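Long-range contacts in ABC-type metal ion transport system, periplasmic component (PDB 3K2D), which binds methionine and is probably the substrate-binding lipoprotein of an ABC-type methionine importer, besides activating Toll-like receptor 2: residues Y87-S93 with A170-T176; V8-M13 with S55-F61; A101-V106 with N148-I152. The protein carries 4 engineered substitutions. The contacts are given in a common frame with arbitrary orientation. Numbering follows the deposited sequence.

Contact 1 of 3, residues Y87-S93 with A170-T176; sequences YPIAGYS and ALSIINT. With MET (methionine), chain C.
This contact is an antiparallel strand pair in the mixed sheet of the second lobe of a periplasmic-binding-protein fold, running from the sheet into the methionine pocket. Strands 90-92 and 171-174 approach to 4.4 Å with 146° between their directions, a marked splay from antiparallel. G91 faces I173 as a non-hydrogen-bonded pair (CA-CA 3.9 Å), and Y92 faces S172 as a hydrogen-bonded pair, closed by Y92 N to S172 O (2.7 Å) and S172 N to Y92 O (2.9 Å). I174 N adds a longer bond to A90 O (3.2 Å). A CB on G91 would sit tightly against L171 CD2. At the far end S93, chi1 t, sends OG to A170 O (2.8 Å). I89 CG1 packs on I173 CG2 (3.7 Å), whereas Y92 lies on the other face, its CD1 4.1 Å from I174 CB. Toward the pocket the chains part and two waters step in. One sits between A90 N (weak, 3.4 Å) and I174 O (2.7 Å) and hydrogen-bonds Y92 OH (2.9 Å) and T176 OG1 (2.7 Å); the other accepts T176 N (3.0 Å) and donates to Y87 O (2.6 Å) and ligand OXT (2.6 Å). Y87 has its ring edge near ligand O, while R119 binds the ligand directly. The ligand carboxylate is thus held partly through water to backbone groups, making the sheet's end part of the binding site.

Contact 2 of 3, residues V8-M13 with S55-F61; sequences VKVGVM and SIDMNAF. Engineered in segment 55-61: M58 (natural residue Ile). With MET (methionine), chain C.
Strands 8-13 and 58-61 run parallel in the first lobe's sheet, 4.3 Å apart at closest approach and crossing at -20°. V10 pairs with M58 (CA-CA 5.0 Å) and G11 with N59 (4.1 Å). Before the second strand, D57 accepts K9 N through OD2 (3.0 Å), and its own N donates to K9 O (2.8 Å), which M58 N reaches weakly (3.4 Å). Regular pairing follows, G11 N to M58 O (2.7 Å) and A60 N to G11 O (2.8 Å). Past this a water carries the connection, accepting from M13 N (2.9 Å) and donating to A60 O (2.8 Å). N59 leads its amide away, ND2 to N48 OD1, and I56 O accepts R207 NH1. On the other edge of strand 8-13, V8, V10 and V12 bond strand 36-41 through the backbone, V8 also D35. A CB on G11 would collide with I56 CD1. The engineered M58 (natural Ile) sets CG 3.7 Å from V10 CG2. M13, m at all three chi angles, sets CG 3.6 Å from F61 CB and makes an oblique Met-aromatic contact, SD 4.9 Å from the F61 ring centroid; F61 O lies 3.3 Å from CG of the bound methionine. Strand 8-13, helix 16-32 and strand 36-41 form one beta-alpha-beta unit, strand 36-41, helix 47-53 and strand 58-63 the next; helix 214-223 packs on V10 and M58, helix 47-53 on I56, N59 and F61.

Contact 3 of 3, residues A101-V106 with N148-I152; sequences ALADGV and NPKNI. Engineered in segment 101-106: A101 (natural residue Glu).
Two beta turns meet at the outer end of the second lobe's sheet, in the loops that lead into the neighbouring parallel strands 107-111 and 153-157: a type II turn from A103 to V106 and a type I turn from N148 to N151. The first segment begins with A101, an engineered residue (natural Glu) with positive phi (84°), whose CB points away. L102 turns its side chain toward K150, CB to CD 4.1 Å, and its O accepts K150 NZ at 2.8 Å. K150 reaches it with chi1 m, chi2 and chi3 t, and chi4 m. After A103, D104 sets OD1 4.0 Å from K150 NZ, a long salt bridge, while its CA is 3.3 Å from K150 O. G105 supplies the main backbone link, N to K150 O at 2.6 Å and nearly linear; its phi of 74° suits the third position of a type II turn, and its CA makes a CA-H...O contact with N151 O at 3.1 Å. V106 ends the segment, with O 3.4 Å from I152 CG2 and CG2 4.4 Å from I152 CG1. The V106 to T153 backbone bond continues into the strand pairing. The 148-152 turn has internal ties: N151 N bonds N148 O (3.1 Å), and the N148 amide clasps I152, OD1 accepting I152 N at 2.9 Å and ND2 donating to I152 O at 2.9 Å.

The three contacts are spread along a two-lobed binding protein with methionine between the lobes. Contact 2 comes first in the chain and belongs to one five-stranded mixed sheet; contact 1 belongs to the other, with its centre about 25 Å from that of contact 2, across the chain's centre. Both touch the ligand, so each sheet delivers one end to the shared cleft. Contact 3 is nested within the chain loop closed by contact 1, about 18 Å from it centre to centre, at the far end of the same sheet, where A170 CB meets V106 CB at 3.6 Å. It lies about 41 Å from contact 2, centre to centre, remote from the ligand.

Contact 1 of 3, residues Y87-S93 with A170-T176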
ATOM      1  N   TYR A  87      -2.575  -1.021  -6.554  1.00 18.03           N
ATOM      2  CA  TYR A  87      -3.724  -0.410  -5.912  1.00 15.78           C
ATOM      3  C   TYR A  87      -3.670   1.090  -6.198  1.00 15.65           C
ATOM      4  O   TYR A  87      -3.234   1.880  -5.367  1.00 14.95           O
ATOM      5  CB  TYR A  87      -3.692  -0.679  -4.408  1.00 16.70           C
ATOM      6  CG  TYR A  87      -3.891  -2.136  -4.015  1.00 17.77           C
ATOM      7  CD1 TYR A  87      -5.146  -2.738  -4.075  1.00 16.43           C
ATOM      8  CD2 TYR A  87      -2.814  -2.905  -3.564  1.00 18.73           C
ATOM      9  CE1 TYR A  87      -5.327  -4.072  -3.690  1.00 17.21           C
ATOM     10  CE2 TYR A  87      -2.978  -4.232  -3.179  1.00 17.00           C
ATOM     11  CZ  TYR A  87      -4.231  -4.812  -3.241  1.00 19.05           C
ATOM     12  OH  TYR A  87      -4.379  -6.123  -2.833  1.00 19.16           O
ATOM     13  N   PRO A  88      -4.092   1.495  -7.402  1.00 14.49           N
ATOM     14  CA  PRO A  88      -4.081   2.910  -7.771  1.00 15.56           C
ATOM     15  C   PRO A  88      -4.662   3.785  -6.659  1.00 14.75           C
ATOM     16  O   PRO A  88      -5.863   3.803  -6.429  1.00 16.92           O
ATOM     17  CB  PRO A  88      -4.926   2.929  -9.042  1.00 15.93           C
ATOM     18  CG  PRO A  88      -4.566   1.612  -9.682  1.00 14.79           C
ATOM     19  CD  PRO A  88      -4.623   0.667  -8.502  1.00 14.44           C
ATOM     20  N   ILE A  89      -3.794   4.519  -5.980  1.00 14.80           N
ATOM     21  CA  ILE A  89      -4.213   5.371  -4.880  1.00 14.89           C
ATOM     22  C   ILE A  89      -5.162   6.460  -5.357  1.00 15.54           C
ATOM     23  O   ILE A  89      -5.078   6.912  -6.498  1.00 16.29           O
ATOM     24  CB  ILE A  89      -2.977   5.999  -4.176  1.00 14.91           C
ATOM     25  CG1 ILE A  89      -3.369   6.465  -2.777  1.00 15.74           C
ATOM     26  CG2 ILE A  89      -2.417   7.161  -5.000  1.00 12.38           C
ATOM     27  CD1 ILE A  89      -2.313   6.154  -1.726  1.00 17.06           C
ATOM     28  N   ALA A  90      -6.065   6.878  -4.483  1.00 15.22           N
ATOM     29  CA  ALA A  90      -7.022   7.907  -4.848  1.00 16.14           C
ATOM     30  C   ALA A  90      -7.183   8.972  -3.786  1.00 17.48           C
ATOM     31  O   ALA A  90      -6.808   8.785  -2.620  1.00 16.74           O
ATOM     32  CB  ALA A  90      -8.370   7.277  -5.126  1.00 15.95           C
ATOM     33  N   GLY A  91      -7.741  10.100  -4.208  1.00 18.14           N
ATOM     34  CA  GLY A  91      -8.012  11.180  -3.282  1.00 17.80           C
ATOM     35  C   GLY A  91      -9.496  11.106  -2.970  1.00 17.80           C
ATOM     36  O   GLY A  91     -10.312  11.018  -3.884  1.00 17.99           O
ATOM     37  N   TYR A  92      -9.853  11.118  -1.692  1.00 18.19           N
ATOM     38  CA  TYR A  92     -11.255  11.058  -1.306  1.00 17.86           C
ATOM     39  C   TYR A  92     -11.687  12.345  -0.611  1.00 20.19           C
ATOM     40  O   TYR A  92     -10.850  13.182  -0.257  1.00 20.26           O
ATOM     41  CB  TYR A  92     -11.508   9.871  -0.380  1.00 17.40           C
ATOM     42  CG  TYR A  92     -11.070   8.541  -0.941  1.00 17.33           C
ATOM     43  CD1 TYR A  92      -9.747   8.106  -0.812  1.00 16.45           C
ATOM     44  CD2 TYR A  92     -11.979   7.706  -1.596  1.00 16.10           C
ATOM     45  CE1 TYR A  92      -9.340   6.873  -1.319  1.00 13.33           C
ATOM     46  CE2 TYR A  92     -11.582   6.469  -2.103  1.00 13.95           C
ATOM     47  CZ  TYR A  92     -10.258   6.063  -1.958  1.00 11.76           C
ATOM     48  OH  TYR A  92      -9.861   4.849  -2.453  1.00 10.19           O
ATOM     49  N   SER A  93     -12.994  12.493  -0.406  1.00 20.93           N
ATOM     50  CA  SER A  93     -13.529  13.688   0.235  1.00 21.87           C
ATOM     51  C   SER A  93     -14.982  13.569   0.672  1.00 23.31           C
ATOM     52  O   SER A  93     -15.812  12.999  -0.029  1.00 23.15           O
ATOM     53  CB  SER A  93     -13.405  14.878  -0.715  1.00 21.06           C
ATOM     54  OG  SER A  93     -14.051  16.016  -0.179  1.00 19.68           O
ATOM     55  N   ALA A 170     -10.230  19.147   3.572  1.00 22.00           N
ATOM     56  CA  ALA A 170     -11.089  19.201   2.401  1.00 21.90           C
ATOM     57  C   ALA A 170     -10.993  17.932   1.565  1.00 22.83           C
ATOM     58  O   ALA A 170     -11.967  17.517   0.925  1.00 22.70           O
ATOM     59  CB  ALA A 170     -10.727  20.407   1.551  1.00 20.67           C
ATOM     60  N   LEU A 171      -9.824  17.303   1.579  1.00 22.47           N
ATOM     61  CA  LEU A 171      -9.622  16.105   0.782  1.00 22.16           C
ATOM     62  C   LEU A 171      -8.368  15.348   1.222  1.00 20.06           C
ATOM     63  O   LEU A 171      -7.370  15.953   1.603  1.00 20.24           O
ATOM     64  CB  LEU A 171      -9.539  16.521  -0.695  1.00 23.39           C
ATOM     65  CG  LEU A 171      -9.353  15.484  -1.803  1.00 26.23           C
ATOM     66  CD1 LEU A 171     -10.025  15.989  -3.068  1.00 26.32           C
ATOM     67  CD2 LEU A 171      -7.862  15.219  -2.031  1.00 24.81           C
ATOM     68  N   SER A 172      -8.426  14.023   1.166  1.00 19.13           N
ATOM     69  CA  SER A 172      -7.302  13.191   1.579  1.00 17.75           C
ATOM     70  C   SER A 172      -6.976  12.078   0.604  1.00 16.80           C
ATOM     71  O   SER A 172      -7.862  11.383   0.120  1.00 15.80           O
ATOM     72  CB  SER A 172      -7.589  12.540   2.932  1.00 18.73           C
ATOM     73  OG  SER A 172      -7.928  13.494   3.916  1.00 22.90           O
ATOM     74  N   ILE A 173      -5.688  11.914   0.324  1.00 17.09           N
ATOM     75  CA  ILE A 173      -5.221  10.844  -0.544  1.00 16.02           C
ATOM     76  C   ILE A 173      -4.922   9.708   0.430  1.00 17.22           C
ATOM     77  O   ILE A 173      -4.034   9.819   1.275  1.00 18.81           O
ATOM     78  CB  ILE A 173      -3.963  11.279  -1.328  1.00 15.06           C
ATOM     79  CG1 ILE A 173      -4.378  12.310  -2.391  1.00 13.57           C
ATOM     80  CG2 ILE A 173      -3.290  10.068  -1.972  1.00 11.91           C
ATOM     81  CD1 ILE A 173      -3.227  12.905  -3.179  1.00 15.51           C
ATOM     82  N   ILE A 174      -5.693   8.630   0.323  1.00 18.07           N
ATOM     83  CA  ILE A 174      -5.570   7.495   1.227  1.00 17.63           C
ATOM     84  C   ILE A 174      -5.212   6.201   0.517  1.00 18.64           C
ATOM     85  O   ILE A 174      -5.775   5.902  -0.534  1.00 20.62           O
ATOM     86  CB  ILE A 174      -6.911   7.260   1.961  1.00 17.87           C
ATOM     87  CG1 ILE A 174      -7.403   8.574   2.577  1.00 18.34           C
ATOM     88  CG2 ILE A 174      -6.750   6.187   3.018  1.00 14.60           C
ATOM     89  CD1 ILE A 174      -8.782   8.485   3.230  1.00 18.09           C
ATOM     90  N   ASN A 175      -4.278   5.440   1.093  1.00 17.33           N
ATOM     91  CA  ASN A 175      -3.880   4.146   0.541  1.00 15.50           C
ATOM     92  C   ASN A 175      -5.154   3.293   0.594  1.00 15.65           C
ATOM     93  O   ASN A 175      -5.910   3.372   1.567  1.00 15.98           O
ATOM     94  CB  ASN A 175      -2.802   3.484   1.422  1.00 13.99           C
ATOM     95  CG  ASN A 175      -1.497   4.268   1.462  1.00 14.00           C
ATOM     96  OD1 ASN A 175      -0.681   4.194   0.542  1.00 16.21           O
ATOM     97  ND2 ASN A 175      -1.297   5.025   2.530  1.00 10.71           N
ATOM     98  N   THR A 176      -5.400   2.485  -0.432  1.00 14.95           N
ATOM     99  CA  THR A 176      -6.601   1.646  -0.445  1.00 15.72           C
ATOM    100  C   THR A 176      -6.605   0.700   0.758  1.00 15.51           C
ATOM    101  O   THR A 176      -7.648   0.244   1.214  1.00 15.59           O
ATOM    102  CB  THR A 176      -6.696   0.832  -1.763  1.00 16.78           C
ATOM    103  OG1 THR A 176      -6.830   1.728  -2.875  1.00 13.82           O
ATOM    104  CG2 THR A 176      -7.889  -0.100  -1.730  1.00 16.37           C
TER
HETATM  105  N   MET C 266      -0.481  -0.911  -0.328  1.00 11.46           N
HETATM  106  CA  MET C 266      -0.018   0.507  -0.587  1.00 12.66           C
HETATM  107  C   MET C 266      -0.574   0.926  -1.901  1.00 13.50           C
HETATM  108  O   MET C 266      -0.543   0.114  -2.865  1.00 11.22           O
HETATM  109  CB  MET C 266       1.484   0.661  -0.719  1.00 11.70           C
HETATM  110  CG  MET C 266       2.240   0.329   0.488  1.00  8.93           C
HETATM  111  SD  MET C 266       3.862   1.004   0.436  1.00  1.00           S
HETATM  112  CE  MET C 266       4.212   0.342   2.023  1.00  1.77           C
HETATM  113  OXT MET C 266      -1.027   2.076  -2.009  1.00 15.33           O
HETATM  114  O   HOH W   1      -3.478   2.265  -2.769  1.00 12.53           O
HETATM  115  O   HOH W   2      -7.021   4.404  -2.413  1.00 11.87           O

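Contact 2 of 3, residues V8-M13 with S55-F61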
ATOM      1  N   VAL A   8       4.305 -21.630   8.046  1.00 26.63           N
ATOM      2  CA  VAL A   8       5.138 -20.518   7.624  1.00 24.90           C
ATOM      3  C   VAL A   8       4.350 -19.241   7.909  1.00 23.98           C
ATOM      4  O   VAL A   8       3.167 -19.145   7.577  1.00 24.04           O
ATOM      5  CB  VAL A   8       5.495 -20.628   6.114  1.00 23.30           C
ATOM      6  CG1 VAL A   8       4.247 -20.598   5.270  1.00 25.27           C
ATOM      7  CG2 VAL A   8       6.416 -19.515   5.716  1.00 23.28           C
ATOM      8  N   LYS A   9       5.003 -18.274   8.547  1.00 22.62           N
ATOM      9  CA  LYS A   9       4.359 -17.019   8.898  1.00 22.07           C
ATOM     10  C   LYS A   9       4.473 -15.951   7.827  1.00 22.27           C
ATOM     11  O   LYS A   9       5.575 -15.528   7.477  1.00 21.72           O
ATOM     12  CB  LYS A   9       4.936 -16.482  10.205  1.00 22.93           C
ATOM     13  CG  LYS A   9       4.512 -17.263  11.417  1.00 26.07           C
ATOM     14  CD  LYS A   9       5.198 -16.782  12.680  1.00 27.80           C
ATOM     15  CE  LYS A   9       4.786 -17.664  13.850  1.00 30.72           C
ATOM     16  NZ  LYS A   9       5.709 -17.545  15.018  1.00 35.47           N
ATOM     17  N   VAL A  10       3.323 -15.517   7.317  1.00 20.32           N
ATOM     18  CA  VAL A  10       3.267 -14.480   6.297  1.00 18.94           C
ATOM     19  C   VAL A  10       2.676 -13.223   6.930  1.00 18.70           C
ATOM     20  O   VAL A  10       1.625 -13.275   7.574  1.00 17.03           O
ATOM     21  CB  VAL A  10       2.369 -14.894   5.096  1.00 19.00           C
ATOM     22  CG1 VAL A  10       2.310 -13.771   4.078  1.00 15.59           C
ATOM     23  CG2 VAL A  10       2.908 -16.162   4.443  1.00 19.53           C
ATOM     24  N   GLY A  11       3.367 -12.099   6.755  1.00 17.97           N
ATOM     25  CA  GLY A  11       2.894 -10.840   7.303  1.00 16.16           C
ATOM     26  C   GLY A  11       2.065 -10.068   6.290  1.00 15.65           C
ATOM     27  O   GLY A  11       2.471  -9.903   5.139  1.00 14.43           O
ATOM     28  N   VAL A  12       0.896  -9.603   6.716  1.00 14.26           N
ATOM     29  CA  VAL A  12       0.013  -8.856   5.835  1.00 12.77           C
ATOM     30  C   VAL A  12      -0.663  -7.720   6.599  1.00 13.55           C
ATOM     31  O   VAL A  12      -0.520  -7.601   7.816  1.00 15.55           O
ATOM     32  CB  VAL A  12      -1.067  -9.784   5.225  1.00 13.72           C
ATOM     33  CG1 VAL A  12      -0.403 -10.965   4.510  1.00 11.02           C
ATOM     34  CG2 VAL A  12      -2.008 -10.280   6.314  1.00 11.20           C
ATOM     35  N   MET A  13      -1.395  -6.876   5.892  1.00 12.77           N
ATOM     36  CA  MET A  13      -2.068  -5.783   6.563  1.00 12.82           C
ATOM     37  C   MET A  13      -3.491  -6.193   6.925  1.00 14.95           C
ATOM     38  O   MET A  13      -4.183  -6.864   6.153  1.00 15.35           O
ATOM     39  CB  MET A  13      -2.073  -4.525   5.679  1.00 10.95           C
ATOM     40  CG  MET A  13      -0.670  -3.999   5.281  1.00  8.59           C
ATOM     41  SD  MET A  13       0.485  -3.790   6.596  1.00  1.00           S
ATOM     42  CE  MET A  13      -0.120  -2.581   7.281  1.00  5.02           C
ATOM     43  N   SER A  55      10.811 -12.913  12.693  1.00 20.63           N
ATOM     44  CA  SER A  55       9.523 -13.164  13.327  1.00 19.02           C
ATOM     45  C   SER A  55       8.525 -13.729  12.332  1.00 18.96           C
ATOM     46  O   SER A  55       7.556 -14.385  12.723  1.00 18.72           O
ATOM     47  CB  SER A  55       8.979 -11.873  13.944  1.00 20.09           C
ATOM     48  OG  SER A  55       9.897 -11.336  14.881  1.00 20.55           O
ATOM     49  N   ILE A  56       8.748 -13.454  11.049  1.00 17.70           N
ATOM     50  CA  ILE A  56       7.892 -13.974   9.986  1.00 19.15           C
ATOM     51  C   ILE A  56       8.792 -14.383   8.823  1.00 21.89           C
ATOM     52  O   ILE A  56       9.917 -13.899   8.704  1.00 23.35           O
ATOM     53  CB  ILE A  56       6.841 -12.945   9.487  1.00 17.79           C
ATOM     54  CG1 ILE A  56       7.523 -11.636   9.077  1.00 17.96           C
ATOM     55  CG2 ILE A  56       5.782 -12.722  10.552  1.00 14.61           C
ATOM     56  CD1 ILE A  56       6.555 -10.589   8.525  1.00 16.52           C
ATOM     57  N   ASP A  57       8.298 -15.270   7.968  1.00 23.81           N
ATOM     58  CA  ASP A  57       9.087 -15.770   6.849  1.00 23.78           C
ATOM     59  C   ASP A  57       8.945 -14.928   5.590  1.00 23.28           C
ATOM     60  O   ASP A  57       9.766 -15.032   4.683  1.00 22.32           O
ATOM     61  CB  ASP A  57       8.700 -17.226   6.565  1.00 24.87           C
ATOM     62  CG  ASP A  57       8.969 -18.149   7.754  1.00 27.46           C
ATOM     63  OD1 ASP A  57      10.121 -18.611   7.916  1.00 28.25           O
ATOM     64  OD2 ASP A  57       8.027 -18.407   8.538  1.00 28.63           O
ATOM     65  N   MET A  58       7.902 -14.102   5.534  1.00 22.59           N
ATOM     66  CA  MET A  58       7.668 -13.223   4.385  1.00 23.61           C
ATOM     67  C   MET A  58       6.508 -12.264   4.655  1.00 23.71           C
ATOM     68  O   MET A  58       5.771 -12.431   5.632  1.00 24.83           O
ATOM     69  CB  MET A  58       7.396 -14.050   3.101  1.00 21.61           C
ATOM     70  CG  MET A  58       6.105 -14.914   3.073  1.00 20.25           C
ATOM     71  SD  MET A  58       5.893 -16.014   1.631  1.00  2.82           S
ATOM     72  CE  MET A  58       6.498 -17.332   2.253  1.00 11.62           C
ATOM     73  N   ASN A  59       6.372 -11.231   3.823  1.00 22.34           N
ATOM     74  CA  ASN A  59       5.260 -10.293   3.967  1.00 19.10           C
ATOM     75  C   ASN A  59       4.746  -9.858   2.605  1.00 18.91           C
ATOM     76  O   ASN A  59       5.433  -9.991   1.590  1.00 18.51           O
ATOM     77  CB  ASN A  59       5.637  -9.055   4.799  1.00 17.36           C
ATOM     78  CG  ASN A  59       6.763  -8.231   4.183  1.00 17.56           C
ATOM     79  OD1 ASN A  59       6.757  -7.914   2.991  1.00 16.80           O
ATOM     80  ND2 ASN A  59       7.729  -7.859   5.012  1.00 16.58           N
ATOM     81  N   ALA A  60       3.522  -9.349   2.590  1.00 18.62           N
ATOM     82  CA  ALA A  60       2.902  -8.892   1.357  1.00 18.87           C
ATOM     83  C   ALA A  60       2.121  -7.628   1.674  1.00 18.75           C
ATOM     84  O   ALA A  60       0.969  -7.704   2.102  1.00 18.17           O
ATOM     85  CB  ALA A  60       1.970  -9.976   0.812  1.00 18.21           C
ATOM     86  N   PHE A  61       2.738  -6.466   1.453  1.00 18.38           N
ATOM     87  CA  PHE A  61       2.074  -5.203   1.769  1.00 17.11           C
ATOM     88  C   PHE A  61       2.688  -3.947   1.122  1.00 16.44           C
ATOM     89  O   PHE A  61       2.086  -2.875   1.165  1.00 15.39           O
ATOM     90  CB  PHE A  61       2.108  -4.998   3.283  1.00 17.75           C
ATOM     91  CG  PHE A  61       3.451  -4.545   3.783  1.00 19.03           C
ATOM     92  CD1 PHE A  61       4.551  -5.388   3.718  1.00 19.33           C
ATOM     93  CD2 PHE A  61       3.639  -3.237   4.224  1.00 19.64           C
ATOM     94  CE1 PHE A  61       5.822  -4.939   4.075  1.00 19.78           C
ATOM     95  CE2 PHE A  61       4.902  -2.777   4.584  1.00 20.59           C
ATOM     96  CZ  PHE A  61       6.001  -3.631   4.507  1.00 20.53           C
TER
HETATM   97  N   MET C 266      -0.481  -0.911  -0.328  1.00 11.46           N
HETATM   98  CA  MET C 266      -0.018   0.507  -0.587  1.00 12.66           C
HETATM   99  C   MET C 266      -0.574   0.926  -1.901  1.00 13.50           C
HETATM  100  O   MET C 266      -0.543   0.114  -2.865  1.00 11.22           O
HETATM  101  CB  MET C 266       1.484   0.661  -0.719  1.00 11.70           C
HETATM  102  CG  MET C 266       2.240   0.329   0.488  1.00  8.93           C
HETATM  103  SD  MET C 266       3.862   1.004   0.436  1.00  1.00           S
HETATM  104  CE  MET C 266       4.212   0.342   2.023  1.00  1.77           C
HETATM  105  OXT MET C 266      -1.027   2.076  -2.009  1.00 15.33           O
HETATM  106  O   HOH W   3      -1.579  -7.058   3.027  1.00 21.60           O

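Contact 3 of 3, residues A101-V106 with N148-I152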
ATOM      1  N   ALA A 101     -12.914  23.906  -8.444  1.00 34.46           N
ATOM      2  CA  ALA A 101     -13.914  24.522  -7.575  1.00 35.24           C
ATOM      3  C   ALA A 101     -13.682  24.096  -6.134  1.00 34.96           C
ATOM      4  O   ALA A 101     -14.595  24.038  -5.314  1.00 35.14           O
ATOM      5  CB  ALA A 101     -15.333  24.156  -8.018  1.00 37.15           C
ATOM      6  N   LEU A 102     -12.431  23.776  -5.848  1.00 34.74           N
ATOM      7  CA  LEU A 102     -12.017  23.412  -4.511  1.00 31.76           C
ATOM      8  C   LEU A 102     -11.712  24.809  -3.982  1.00 30.66           C
ATOM      9  O   LEU A 102     -11.024  25.594  -4.641  1.00 29.68           O
ATOM     10  CB  LEU A 102     -10.751  22.560  -4.591  1.00 31.06           C
ATOM     11  CG  LEU A 102     -10.273  21.668  -3.450  1.00 30.18           C
ATOM     12  CD1 LEU A 102     -11.446  21.042  -2.722  1.00 30.52           C
ATOM     13  CD2 LEU A 102      -9.380  20.581  -4.045  1.00 28.40           C
ATOM     14  N   ALA A 103     -12.255  25.145  -2.825  1.00 29.25           N
ATOM     15  CA  ALA A 103     -12.014  26.462  -2.275  1.00 28.83           C
ATOM     16  C   ALA A 103     -10.524  26.722  -2.083  1.00 27.93           C
ATOM     17  O   ALA A 103      -9.730  25.800  -1.891  1.00 26.29           O
ATOM     18  CB  ALA A 103     -12.749  26.619  -0.946  1.00 28.63           C
ATOM     19  N   ASP A 104     -10.157  27.994  -2.151  1.00 27.02           N
ATOM     20  CA  ASP A 104      -8.782  28.403  -1.961  1.00 26.75           C
ATOM     21  C   ASP A 104      -8.384  28.236  -0.504  1.00 25.60           C
ATOM     22  O   ASP A 104      -9.205  28.404   0.398  1.00 24.80           O
ATOM     23  CB  ASP A 104      -8.615  29.860  -2.376  1.00 29.19           C
ATOM     24  CG  ASP A 104      -8.393  30.011  -3.855  1.00 33.33           C
ATOM     25  OD1 ASP A 104      -8.853  29.133  -4.616  1.00 37.65           O
ATOM     26  OD2 ASP A 104      -7.764  31.009  -4.259  1.00 38.06           O
ATOM     27  N   GLY A 105      -7.120  27.893  -0.283  1.00 24.07           N
ATOM     28  CA  GLY A 105      -6.625  27.728   1.066  1.00 21.40           C
ATOM     29  C   GLY A 105      -7.079  26.471   1.772  1.00 22.54           C
ATOM     30  O   GLY A 105      -6.994  26.394   2.995  1.00 23.91           O
ATOM     31  N   VAL A 106      -7.562  25.475   1.034  1.00 22.15           N
ATOM     32  CA  VAL A 106      -8.004  24.247   1.692  1.00 20.88           C
ATOM     33  C   VAL A 106      -6.820  23.410   2.149  1.00 21.31           C
ATOM     34  O   VAL A 106      -5.678  23.601   1.711  1.00 20.47           O
ATOM     35  CB  VAL A 106      -8.884  23.347   0.776  1.00 19.73           C
ATOM     36  CG1 VAL A 106     -10.193  24.037   0.455  1.00 17.81           C
ATOM     37  CG2 VAL A 106      -8.129  23.000  -0.495  1.00 19.35           C
ATOM     38  N   ASN A 148       1.457  26.765  -6.566  1.00 22.22           N
ATOM     39  CA  ASN A 148       0.351  26.397  -5.689  1.00 20.94           C
ATOM     40  C   ASN A 148      -0.746  27.451  -5.834  1.00 22.18           C
ATOM     41  O   ASN A 148      -0.982  28.251  -4.931  1.00 22.18           O
ATOM     42  CB  ASN A 148       0.861  26.358  -4.245  1.00 19.16           C
ATOM     43  CG  ASN A 148      -0.189  25.908  -3.258  1.00 19.82           C
ATOM     44  OD1 ASN A 148      -1.308  25.545  -3.633  1.00 20.16           O
ATOM     45  ND2 ASN A 148       0.168  25.921  -1.978  1.00 18.35           N
ATOM     46  N   PRO A 149      -1.438  27.452  -6.982  1.00 22.97           N
ATOM     47  CA  PRO A 149      -2.522  28.384  -7.319  1.00 23.23           C
ATOM     48  C   PRO A 149      -3.668  28.548  -6.307  1.00 22.49           C
ATOM     49  O   PRO A 149      -4.102  29.667  -6.051  1.00 21.69           O
ATOM     50  CB  PRO A 149      -3.004  27.867  -8.675  1.00 21.19           C
ATOM     51  CG  PRO A 149      -2.709  26.400  -8.590  1.00 23.12           C
ATOM     52  CD  PRO A 149      -1.329  26.399  -8.005  1.00 22.59           C
ATOM     53  N   LYS A 150      -4.157  27.453  -5.734  1.00 22.79           N
ATOM     54  CA  LYS A 150      -5.255  27.533  -4.766  1.00 22.19           C
ATOM     55  C   LYS A 150      -4.799  27.740  -3.321  1.00 21.38           C
ATOM     56  O   LYS A 150      -5.602  27.682  -2.390  1.00 19.65           O
ATOM     57  CB  LYS A 150      -6.135  26.278  -4.855  1.00 22.61           C
ATOM     58  CG  LYS A 150      -7.015  26.233  -6.098  1.00 23.43           C
ATOM     59  CD  LYS A 150      -7.847  24.957  -6.172  1.00 24.46           C
ATOM     60  CE  LYS A 150      -8.881  25.039  -7.300  1.00 25.37           C
ATOM     61  NZ  LYS A 150      -9.823  26.204  -7.127  1.00 25.95           N
ATOM     62  N   ASN A 151      -3.508  27.998  -3.145  1.00 21.78           N
ATOM     63  CA  ASN A 151      -2.936  28.216  -1.821  1.00 21.45           C
ATOM     64  C   ASN A 151      -3.248  27.052  -0.886  1.00 21.11           C
ATOM     65  O   ASN A 151      -3.680  27.244   0.249  1.00 22.12           O
ATOM     66  CB  ASN A 151      -3.465  29.518  -1.211  1.00 21.15           C
ATOM     67  CG  ASN A 151      -3.276  30.720  -2.127  1.00 22.91           C
ATOM     68  OD1 ASN A 151      -2.264  30.838  -2.828  1.00 21.17           O
ATOM     69  ND2 ASN A 151      -4.254  31.630  -2.113  1.00 23.03           N
ATOM     70  N   ILE A 152      -3.020  25.839  -1.366  1.00 20.60           N
ATOM     71  CA  ILE A 152      -3.288  24.655  -0.571  1.00 21.96           C
ATOM     72  C   ILE A 152      -2.240  24.432   0.523  1.00 21.42           C
ATOM     73  O   ILE A 152      -1.092  24.865   0.409  1.00 19.85           O
ATOM     74  CB  ILE A 152      -3.327  23.391  -1.465  1.00 23.84           C
ATOM     75  CG1 ILE A 152      -4.327  23.583  -2.604  1.00 26.79           C
ATOM     76  CG2 ILE A 152      -3.741  22.185  -0.646  1.00 26.77           C
ATOM     77  CD1 ILE A 152      -4.411  22.395  -3.555  1.00 28.90           C
TER